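Local coordinates for protein thin, isoform D (Drosophila melanogaster, PDB 6XG7) that probably acts as a RING-type ubiquitin ligase in muscle, its NHL-repeat beta-propeller, the part described here, serving as a protein-interaction domain, at residues S58-D63 against H67-F72; V98-N101 against Q105-I108; I116-P121 against G151-C156; E284-A287 against N293-V296. One frame throughout, in Å; residues are numbered along the deposited sequence. Where two conformers were deposited one is given.

Interaction 1 (S58-D63 against H67-F72); sequences SIVVAD and HRVQVF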
loop_
_atom_site.group_PDB
_atom_site.type_symbol
_atom_site.label_atom_id
_atom_site.label_comp_id
_atom_site.label_asym_id
_atom_site.label_seq_id
_atom_site.Cartn_x
_atom_site.Cartn_y
_atom_site.Cartn_z
ATOM N N SER A 58 -5.489 13.188 -5.635
ATOM C CA SER A 58 -6.173 13.073 -4.363
ATOM C C SER A 58 -5.434 12.088 -3.468
ATOM O O SER A 58 -4.746 11.179 -3.941
ATOM C CB SER A 58 -7.601 12.604 -4.586
ATOM O OG SER A 58 -7.580 11.342 -5.211
ATOM N N ILE A 59 -5.572 12.298 -2.163
ATOM C CA ILE A 59 -4.915 11.502 -1.134
ATOM C C ILE A 59 -5.989 10.648 -0.483
ATOM O O ILE A 59 -6.938 11.173 0.115
ATOM C CB ILE A 59 -4.242 12.402 -0.085
ATOM C CG1 ILE A 59 -3.182 13.275 -0.745
ATOM C CG2 ILE A 59 -3.667 11.561 1.056
ATOM C CD1 ILE A 59 -2.611 14.367 0.166
ATOM N N VAL A 60 -5.842 9.332 -0.593
ATOM C CA VAL A 60 -6.857 8.379 -0.182
ATOM C C VAL A 60 -6.281 7.548 0.961
ATOM O O VAL A 60 -5.245 6.894 0.792
ATOM C CB VAL A 60 -7.262 7.493 -1.373
ATOM C CG1 VAL A 60 -8.304 6.477 -0.955
ATOM C CG2 VAL A 60 -7.743 8.369 -2.541
ATOM N N VAL A 61 -6.955 7.566 2.118
ATOM C CA VAL A 61 -6.411 6.990 3.346
ATOM C C VAL A 61 -7.348 5.922 3.888
ATOM O O VAL A 61 -8.537 6.178 4.089
ATOM C CB VAL A 61 -6.170 8.069 4.417
ATOM C CG1 VAL A 61 -5.506 7.455 5.669
ATOM C CG2 VAL A 61 -5.337 9.212 3.855
ATOM N N ALA A 62 -6.812 4.728 4.122
ATOM C CA ALA A 62 -7.521 3.662 4.833
ATOM C C ALA A 62 -7.381 3.938 6.327
ATOM O O ALA A 62 -6.340 3.668 6.932
ATOM C CB ALA A 62 -6.925 2.306 4.470
ATOM N N ASP A 63 -8.422 4.514 6.914
ATOM C CA ASP A 63 -8.424 4.960 8.311
ATOM C C ASP A 63 -8.930 3.788 9.156
ATOM O O ASP A 63 -10.079 3.721 9.580
ATOM C CB ASP A 63 -9.300 6.200 8.432
ATOM C CG ASP A 63 -9.262 6.806 9.796
ATOM O OD1 ASP A 63 -8.381 6.410 10.581
ATOM O OD2 ASP A 63 -10.127 7.682 10.050
ATOM N N HIS A 67 -12.751 2.424 10.533
ATOM C CA HIS A 67 -13.539 1.609 9.609
ATOM C C HIS A 67 -14.059 2.425 8.434
ATOM O O HIS A 67 -15.203 2.267 8.008
ATOM C CB HIS A 67 -14.659 0.873 10.335
ATOM C CG HIS A 67 -14.191 0.205 11.575
ATOM N ND1 HIS A 67 -13.399 -0.923 11.561
ATOM C CD2 HIS A 67 -14.352 0.543 12.874
ATOM C CE1 HIS A 67 -13.119 -1.266 12.804
ATOM N NE2 HIS A 67 -13.693 -0.397 13.618
ATOM N N ARG A 68 -13.205 3.294 7.888
ATOM C CA ARG A 68 -13.608 4.180 6.810
ATOM C C ARG A 68 -12.408 4.524 5.936
ATOM O O ARG A 68 -11.250 4.359 6.326
ATOM C CB ARG A 68 -14.202 5.480 7.364
ATOM C CG ARG A 68 -13.167 6.341 8.076
ATOM C CD ARG A 68 -13.786 7.574 8.708
ATOM N NE ARG A 68 -12.811 8.274 9.540
ATOM C CZ ARG A 68 -13.049 9.427 10.150
ATOM N NH1 ARG A 68 -14.212 10.044 9.976
ATOM N NH2 ARG A 68 -12.136 9.947 10.950
ATOM N N VAL A 69 -12.717 4.971 4.738
ATOM C CA VAL A 69 -11.769 5.613 3.845
ATOM C C VAL A 69 -12.024 7.115 3.886
ATOM O O VAL A 69 -13.178 7.552 3.867
ATOM C CB VAL A 69 -11.937 5.081 2.414
ATOM C CG1 VAL A 69 -11.068 5.882 1.463
ATOM C CG2 VAL A 69 -11.575 3.605 2.335
ATOM N N GLN A 70 -10.951 7.903 3.965
ATOM C CA GLN A 70 -11.041 9.353 3.836
ATOM C C GLN A 70 -10.274 9.800 2.604
ATOM O O GLN A 70 -9.189 9.277 2.307
ATOM C CB GLN A 70 -10.512 10.084 5.058
ATOM C CG GLN A 70 -11.308 9.787 6.310
ATOM C CD GLN A 70 -10.907 10.706 7.438
ATOM O OE1 GLN A 70 -11.155 11.895 7.381
ATOM N NE2 GLN A 70 -10.228 10.173 8.432
ATOM N N VAL A 71 -10.854 10.764 1.893
ATOM C CA VAL A 71 -10.285 11.321 0.676
ATOM C C VAL A 71 -10.043 12.802 0.888
ATOM O O VAL A 71 -10.936 13.529 1.342
ATOM C CB VAL A 71 -11.208 11.088 -0.529
ATOM C CG1 VAL A 71 -10.573 11.670 -1.784
ATOM C CG2 VAL A 71 -11.529 9.587 -0.690
ATOM N N PHE A 72 -8.834 13.231 0.559
ATOM C CA PHE A 72 -8.378 14.606 0.659
ATOM C C PHE A 72 -7.931 15.070 -0.723
ATOM O O PHE A 72 -7.599 14.259 -1.601
ATOM C CB PHE A 72 -7.200 14.702 1.634
ATOM C CG PHE A 72 -7.493 14.147 3.004
ATOM C CD1 PHE A 72 -7.458 12.782 3.248
ATOM C CD2 PHE A 72 -7.810 14.991 4.049
ATOM C CE1 PHE A 72 -7.751 12.285 4.497
ATOM C CE2 PHE A 72 -8.092 14.490 5.304
ATOM C CZ PHE A 72 -8.067 13.144 5.522
#
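Five antiparallel pairs, from I59 opposite F72 to D63 opposite R68, join these two strands into a hairpin. The backbone bonds come in reciprocal sets, F72 N to I59 O at 2.8 Å being one, and D63 N to R68 O adds a last bond beside the turn. There H67 and R68 both face D63, a G1 beta bulge.

Polar side chains gather on one oxygen. R68 lies alongside D63, pointing the same way, and grips OD2 side-on: NE at 2.8 Å in a salt bridge, NH2 at 3.2 Å, with the oxygen close to the guanidinium plane. Q70 NE2 reaches the same OD2 at 3.0 Å from above the carboxylate, 49° out of its plane. Q70 CD also sits over one face of the guanidinium, toward its rim. With CG anti to the backbone N (chi1 -175°), the D63 carboxylate is set toward the R68 and Q70 donors. An asparagine here would probably leave the R68 guanidinium without the charge that pairs with it.

Apolar contacts occupy both faces. V60 CG1 meets V69 CG1 at 3.7 Å on the face shared with A62 and V71, while on the other V61 CG2 comes obliquely to F72 CE1 at 4.0 Å.

E81 takes R68 NH1 in a second salt bridge, and S44 O accepts from Q70 NE2. Strands 51-54 and 78-85 flank the hairpin within one propeller blade; V60 packs on strands 98-100 and 106-110 of the next, and V69 and V71 on the latter.

Interaction 2 (V98-N101 against Q105-I108); sequences VAVN and QYII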
loop_
_atom_site.group_PDB
_atom_site.type_symbol
_atom_site.label_atom_id
_atom_site.label_comp_id
_atom_site.label_asym_id
_atom_site.label_seq_id
_atom_site.Cartn_x
_atom_site.Cartn_y
_atom_site.Cartn_z
ATOM N N VAL A 98 -5.786 0.076 0.416
ATOM C CA VAL A 98 -6.707 0.768 -0.480
ATOM C C VAL A 98 -5.961 1.099 -1.762
ATOM O O VAL A 98 -4.763 1.416 -1.737
ATOM C CB VAL A 98 -7.323 2.034 0.169
ATOM C CG1 VAL A 98 -6.274 3.056 0.532
ATOM C CG2 VAL A 98 -8.398 2.652 -0.750
ATOM N N ALA A 99 -6.684 1.026 -2.879
ATOM C CA ALA A 99 -6.172 1.407 -4.188
ATOM C C ALA A 99 -7.276 2.109 -4.963
ATOM O O ALA A 99 -8.459 1.940 -4.672
ATOM C CB ALA A 99 -5.689 0.189 -4.983
ATOM N N VAL A 100 -6.876 2.886 -5.965
ATOM C CA VAL A 100 -7.801 3.492 -6.910
ATOM C C VAL A 100 -7.414 3.005 -8.294
ATOM O O VAL A 100 -6.242 3.070 -8.666
ATOM C CB VAL A 100 -7.799 5.032 -6.832
ATOM C CG1 VAL A 100 -8.869 5.587 -7.773
ATOM C CG2 VAL A 100 -8.046 5.509 -5.410
ATOM N N ASN A 101 -8.395 2.528 -9.061
ATOM C CA ASN A 101 -8.087 1.972 -10.366
ATOM C C ASN A 101 -8.213 3.019 -11.477
ATOM O O ASN A 101 -8.468 4.204 -11.246
ATOM C CB ASN A 101 -8.894 0.703 -10.640
ATOM C CG ASN A 101 -10.343 0.968 -10.981
ATOM O OD1 ASN A 101 -10.791 2.110 -11.147
ATOM N ND2 ASN A 101 -11.089 -0.113 -11.133
ATOM N N GLN A 105 -12.446 3.818 -9.479
ATOM C CA GLN A 105 -13.067 2.996 -8.451
ATOM C C GLN A 105 -12.104 2.788 -7.292
ATOM O O GLN A 105 -10.893 2.723 -7.477
ATOM C CB GLN A 105 -13.473 1.639 -9.031
ATOM C CG GLN A 105 -14.522 1.767 -10.130
ATOM C CD GLN A 105 -14.854 0.463 -10.807
ATOM O OE1 GLN A 105 -14.034 -0.451 -10.896
ATOM N NE2 GLN A 105 -16.072 0.385 -11.322
ATOM N N TYR A 106 -12.669 2.704 -6.091
ATOM C CA TYR A 106 -11.913 2.396 -4.883
ATOM C C TYR A 106 -11.932 0.894 -4.640
ATOM O O TYR A 106 -12.998 0.268 -4.663
ATOM C CB TYR A 106 -12.507 3.118 -3.672
ATOM C CG TYR A 106 -12.443 4.619 -3.779
ATOM C CD1 TYR A 106 -11.332 5.303 -3.358
ATOM C CD2 TYR A 106 -13.483 5.348 -4.335
ATOM C CE1 TYR A 106 -11.250 6.681 -3.472
ATOM C CE2 TYR A 106 -13.412 6.724 -4.459
ATOM C CZ TYR A 106 -12.292 7.392 -4.018
ATOM O OH TYR A 106 -12.171 8.760 -4.135
ATOM N N ILE A 107 -10.758 0.329 -4.416
ATOM C CA ILE A 107 -10.590 -1.089 -4.119
ATOM C C ILE A 107 -10.057 -1.173 -2.695
ATOM O O ILE A 107 -8.974 -0.652 -2.408
ATOM C CB ILE A 107 -9.600 -1.761 -5.085
ATOM C CG1 ILE A 107 -9.788 -1.291 -6.538
ATOM C CG2 ILE A 107 -9.638 -3.268 -4.907
ATOM C CD1 ILE A 107 -11.118 -1.570 -7.115
ATOM N N ILE A 108 -10.790 -1.857 -1.813
ATOM C CA ILE A 108 -10.471 -1.894 -0.387
ATOM C C ILE A 108 -10.237 -3.331 0.050
ATOM O O ILE A 108 -11.068 -4.216 -0.209
ATOM C CB ILE A 108 -11.600 -1.280 0.463
ATOM C CG1 ILE A 108 -11.585 0.247 0.409
ATOM C CG2 ILE A 108 -11.454 -1.682 1.937
ATOM C CD1 ILE A 108 -12.074 0.805 -0.805
#
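Strands 98-100 and 106-108 run antiparallel, their axes at 159°, with A99 and I107 forming a hydrogen-bonded pair through I107 N to A99 O at 2.8 Å and its reciprocal bond. N101 N to Q105 O carries the pairing on toward the turn. There the N101 side chain bridges the strands twice: its OD1 accepts from Q105 N at 2.9 Å, the donor standing above the amide plane, and its ND2 donates a hydrogen bond to Q105 OE1 at 3.0 Å. The two amides are turned 25° apart. A chi1 of 75° tucks the N101 amide between its own backbone N and carbonyl carbon, and OD1 also takes I103 N. A leucine in its place would probably leave Q105 N and I103 N without this shared acceptor and free the Q105 amide to turn.

This is the hairpin of the first two strands of a four-stranded propeller blade. On one face V100 and Y106 lie side by side, V100 CG2 meeting the ring obliquely, 3.9 Å from Y106 CD1, and V98 CG2 lies beside I108 CD1 at 4.1 Å; V60 and V69 of the preceding blade pack here. A99 and I107 look the other way, where I107 meets V145 and T147.

Interaction 3 (I116-P121 against G151-C156); sequences IQVLDP and GFIYVC
I116 and V155 meet end to end, the CD1 methyl of I116 coming 3.8 Å from V155 CG2 and 4.0 Å from V155 CG1. It therefore sits against both branches of the valine. A looser second touch follows along the strands, V118 CG2 to I153 CD1 at 4.3 Å. Two bends steer the isoleucine: CG1 lies beside the backbone N (chi1 -55°) and chi2 is -54°, which carries CD1 over to the valine methyls.

The backbones stay far apart, with 8.6 Å between the CA atoms of I116 and V155, and no hydrogen bond crosses. These are strands of two different sheets stacked face to face, 116-119 in one blade of the propeller and 153-156 in the next. Around the methyls, F139 and P142 touch both I116 and V155, while I107, from the strand beside 115-119, packs on I116, V118 and I153. V145 lies next to I153. Strand 115-119 is held in its own sheet by backbone bonds, I116 with F129 and V118 with R127 among them.

All four touching side chains are buried and purely aliphatic, so the two blades are joined here by dispersion and the exclusion of water, a contact without the directionality of a hydrogen bond.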
loop_
_atom_site.group_PDB
_atom_site.type_symbol
_atom_site.label_atom_id
_atom_site.label_comp_id
_atom_site.label_asym_id
_atom_site.label_seq_id
_atom_site.Cartn_x
_atom_site.Cartn_y
_atom_site.Cartn_z
ATOM N N ILE A 116 -12.512 -8.371 -0.371
ATOM C CA ILE A 116 -12.248 -7.140 -1.106
ATOM C C ILE A 116 -13.584 -6.486 -1.426
ATOM O O ILE A 116 -14.547 -7.178 -1.787
ATOM C CB ILE A 116 -11.499 -7.443 -2.423
ATOM C CG1 ILE A 116 -10.207 -8.237 -2.184
ATOM C CG2 ILE A 116 -11.221 -6.141 -3.182
ATOM C CD1 ILE A 116 -9.258 -7.626 -1.210
ATOM N N GLN A 117 -13.631 -5.157 -1.343
ATOM C CA GLN A 117 -14.792 -4.401 -1.797
ATOM C C GLN A 117 -14.386 -3.409 -2.881
ATOM O O GLN A 117 -13.305 -2.817 -2.833
ATOM C CB GLN A 117 -15.499 -3.672 -0.647
ATOM C CG GLN A 117 -16.076 -4.602 0.388
ATOM C CD GLN A 117 -16.995 -3.891 1.350
ATOM O OE1 GLN A 117 -17.991 -3.294 0.952
ATOM N NE2 GLN A 117 -16.647 -3.925 2.622
ATOM N N VAL A 118 -15.256 -3.273 -3.872
ATOM C CA VAL A 118 -15.106 -2.308 -4.945
ATOM C C VAL A 118 -16.230 -1.292 -4.827
ATOM O O VAL A 118 -17.409 -1.660 -4.768
ATOM C CB VAL A 118 -15.132 -2.989 -6.324
ATOM C CG1 VAL A 118 -14.935 -1.966 -7.412
ATOM C CG2 VAL A 118 -14.105 -4.101 -6.416
ATOM N N LEU A 119 -15.868 -0.015 -4.800
ATOM C CA LEU A 119 -16.822 1.078 -4.715
ATOM C C LEU A 119 -16.612 2.005 -5.903
ATOM O O LEU A 119 -15.508 2.115 -6.428
ATOM C CB LEU A 119 -16.663 1.819 -3.386
ATOM C CG LEU A 119 -16.795 0.918 -2.140
ATOM C CD1 LEU A 119 -15.414 0.597 -1.589
ATOM C CD2 LEU A 119 -17.674 1.556 -1.075
ATOM N N ASP A 120 -17.687 2.643 -6.345
ATOM C CA ASP A 120 -17.574 3.493 -7.522
ATOM C C ASP A 120 -16.830 4.775 -7.155
ATOM O O ASP A 120 -16.446 4.954 -5.989
ATOM C CB ASP A 120 -18.937 3.692 -8.202
ATOM C CG ASP A 120 -19.810 4.748 -7.553
ATOM O OD1 ASP A 120 -19.390 5.434 -6.602
ATOM O OD2 ASP A 120 -20.960 4.884 -8.033
ATOM N N PRO A 121 -16.541 5.648 -8.126
ATOM C CA PRO A 121 -15.714 6.830 -7.835
ATOM C C PRO A 121 -16.341 7.791 -6.852
ATOM O O PRO A 121 -15.645 8.695 -6.378
ATOM C CB PRO A 121 -15.535 7.487 -9.215
ATOM C CG PRO A 121 -15.733 6.380 -10.183
ATOM C CD PRO A 121 -16.790 5.503 -9.570
ATOM N N GLY A 151 -6.994 -3.092 -15.145
ATOM C CA GLY A 151 -7.975 -3.219 -14.096
ATOM C C GLY A 151 -7.916 -4.502 -13.295
ATOM O O GLY A 151 -8.761 -4.703 -12.416
ATOM N N PHE A 152 -6.964 -5.384 -13.559
ATOM C CA PHE A 152 -6.811 -6.535 -12.683
ATOM C C PHE A 152 -6.452 -6.071 -11.272
ATOM O O PHE A 152 -5.732 -5.077 -11.079
ATOM C CB PHE A 152 -5.744 -7.488 -13.206
ATOM C CG PHE A 152 -6.138 -8.207 -14.478
ATOM C CD1 PHE A 152 -6.886 -9.379 -14.450
ATOM C CD2 PHE A 152 -5.743 -7.710 -15.713
ATOM C CE1 PHE A 152 -7.236 -10.036 -15.640
ATOM C CE2 PHE A 152 -6.085 -8.358 -16.885
ATOM C CZ PHE A 152 -6.832 -9.519 -16.845
ATOM N N ILE A 153 -6.937 -6.828 -10.292
ATOM C CA ILE A 153 -6.741 -6.563 -8.871
ATOM C C ILE A 153 -5.750 -7.580 -8.305
ATOM O O ILE A 153 -5.913 -8.792 -8.484
ATOM C CB ILE A 153 -8.084 -6.625 -8.117
ATOM C CG1 ILE A 153 -9.046 -5.566 -8.632
ATOM C CG2 ILE A 153 -7.868 -6.464 -6.624
ATOM C CD1 ILE A 153 -10.472 -5.737 -8.125
ATOM N N TYR A 154 -4.736 -7.087 -7.603
ATOM C CA TYR A 154 -3.700 -7.915 -7.002
ATOM C C TYR A 154 -3.752 -7.708 -5.497
ATOM O O TYR A 154 -3.677 -6.565 -5.029
ATOM C CB TYR A 154 -2.307 -7.511 -7.516
ATOM C CG TYR A 154 -2.108 -7.616 -9.014
ATOM C CD1 TYR A 154 -2.711 -6.712 -9.883
ATOM C CD2 TYR A 154 -1.326 -8.620 -9.561
ATOM C CE1 TYR A 154 -2.551 -6.801 -11.242
ATOM C CE2 TYR A 154 -1.165 -8.727 -10.931
ATOM C CZ TYR A 154 -1.773 -7.806 -11.762
ATOM O OH TYR A 154 -1.592 -7.925 -13.128
ATOM N N VAL A 155 -3.867 -8.805 -4.748
ATOM C CA VAL A 155 -4.108 -8.780 -3.311
ATOM C C VAL A 155 -2.998 -9.528 -2.586
ATOM O O VAL A 155 -2.691 -10.677 -2.919
ATOM C CB VAL A 155 -5.450 -9.447 -2.956
ATOM C CG1 VAL A 155 -5.679 -9.420 -1.430
ATOM C CG2 VAL A 155 -6.583 -8.794 -3.679
ATOM N N CYS A 156 -2.421 -8.854 -1.639
ATOM C CA CYS A 156 -1.545 -9.565 -0.623
ATOM C C CYS A 156 -2.356 -10.298 0.489
ATOM O O CYS A 156 -3.064 -9.698 1.313
ATOM C CB CYS A 156 -0.652 -8.574 0.108
ATOM S SG CYS A 156 0.717 -8.004 -0.845
#

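Interaction 4 (E284-A287 against N293-V296); sequences EGVA and NILV
V286 and I294 lie alongside each other, pointing the same way, with CG2 of the valine 3.9 Å from CG2 of the isoleucine. The same valine methyl comes to V296 CG2 at 4.3 Å, bridging two residues of the opposite strand that share its face. A chi1 of 66° puts V286 CG2 anti to the backbone N and swings it across toward that strand, where it also rests 3.3 Å from L295 O.

On the reverse face the small A287 is paired with L295. The leucine folds back over the partner backbone, its CD1 3.3 Å from A287 O, while CD2 passes 4.2 Å from A287 CB. Between the faces run the two backbone bonds of this pair: L295 N to A287 O at 2.8 Å, nearly straight at 176°, and A287 N to L295 O at 2.9 Å.

The strands form a hairpin of the last NHL repeat. I257 and I259 of strand 256-260 pack against the V286 face, touching V296 and I294 in turn; L51 and V53 of strand 51-54 meet L295. Next to G285, E284 turns its carboxylate away to R49, R237 and R299, all in salt bridges with OE2.

A buried aliphatic layer thus covers each face of the backbone pair, with its N-H and C=O groups satisfied between the strands, while the charge of E284 probably finds compensation in the three arginines.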
loop_
_atom_site.group_PDB
_atom_site.type_symbol
_atom_site.label_atom_id
_atom_site.label_comp_id
_atom_site.label_asym_id
_atom_site.label_seq_id
_atom_site.Cartn_x
_atom_site.Cartn_y
_atom_site.Cartn_z
ATOM N N GLU A 284 3.220 2.538 7.527
ATOM C CA GLU A 284 2.335 1.605 6.846
ATOM C C GLU A 284 2.401 1.877 5.346
ATOM O O GLU A 284 3.438 1.641 4.726
ATOM C CB GLU A 284 0.928 1.720 7.434
ATOM C CG GLU A 284 0.811 1.145 8.835
ATOM C CD GLU A 284 0.714 -0.376 8.859
ATOM O OE1 GLU A 284 0.749 -1.034 7.797
ATOM O OE2 GLU A 284 0.588 -0.932 9.972
ATOM N N GLY A 285 1.321 2.380 4.755
ATOM C CA GLY A 285 1.281 2.574 3.322
ATOM C C GLY A 285 2.150 3.726 2.836
ATOM O O GLY A 285 2.506 4.655 3.571
ATOM N N VAL A 286 2.469 3.672 1.540
ATOM C CA VAL A 286 3.204 4.724 0.850
ATOM C C VAL A 286 2.580 4.858 -0.530
ATOM O O VAL A 286 2.034 3.894 -1.077
ATOM C CB VAL A 286 4.723 4.422 0.792
ATOM C CG1 VAL A 286 4.999 3.219 -0.045
ATOM C CG2 VAL A 286 5.534 5.623 0.311
ATOM N N ALA A 287 2.623 6.068 -1.080
ATOM C CA ALA A 287 2.101 6.321 -2.418
ATOM C C ALA A 287 2.857 7.499 -3.027
ATOM O O ALA A 287 3.565 8.226 -2.330
ATOM C CB ALA A 287 0.580 6.582 -2.383
ATOM N N ASN A 293 5.549 13.941 -5.403
ATOM C CA ASN A 293 5.354 14.034 -3.962
ATOM C C ASN A 293 5.113 12.631 -3.414
ATOM O O ASN A 293 4.260 11.896 -3.927
ATOM C CB ASN A 293 4.166 14.939 -3.642
ATOM C CG ASN A 293 4.464 16.412 -3.862
ATOM O OD1 ASN A 293 5.579 16.806 -4.206
ATOM N ND2 ASN A 293 3.451 17.231 -3.683
ATOM N N ILE A 294 5.855 12.271 -2.364
ATOM C CA ILE A 294 5.765 10.969 -1.719
ATOM C C ILE A 294 4.866 11.123 -0.499
ATOM O O ILE A 294 5.087 12.012 0.334
ATOM C CB ILE A 294 7.158 10.477 -1.294
ATOM C CG1 ILE A 294 8.087 10.359 -2.493
ATOM C CG2 ILE A 294 7.053 9.134 -0.568
ATOM C CD1 ILE A 294 9.540 10.183 -2.085
ATOM N N LEU A 295 3.861 10.259 -0.390
ATOM C CA LEU A 295 2.911 10.253 0.714
ATOM C C LEU A 295 3.210 9.039 1.579
ATOM O O LEU A 295 3.377 7.938 1.055
ATOM C CB LEU A 295 1.466 10.105 0.214
ATOM C CG LEU A 295 0.831 10.959 -0.855
ATOM C CD1 LEU A 295 1.596 10.920 -2.108
ATOM C CD2 LEU A 295 -0.576 10.431 -1.071
ATOM N N VAL A 296 3.188 9.228 2.892
ATOM C CA VAL A 296 3.604 8.210 3.855
ATOM C C VAL A 296 2.585 8.161 4.994
ATOM O O VAL A 296 2.266 9.196 5.584
ATOM C CB VAL A 296 5.013 8.587 4.381
ATOM C CG1 VAL A 296 5.536 7.598 5.370
ATOM C CG2 VAL A 296 6.022 8.766 3.211
#

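How the interactions relate
From the N terminus, interaction 1 closes the first short loop, a hairpin with three residues between its segments. Interaction 2 does the same one blade later. Interaction 3 has 29 residues between its segments and runs from strand 115-119 to strand 153-157, crossing from that blade to the next. Interaction 4 is again a local hairpin, near the C terminus. All four lie in series, none nested or crossed. Yet interactions 1 and 2 pack together through V71 and Y106, interactions 2 and 3 share a sheet through strands 106-110 and 115-119, and I59 touches L295, bringing interaction 4 against interaction 1 where the last blade meets the first.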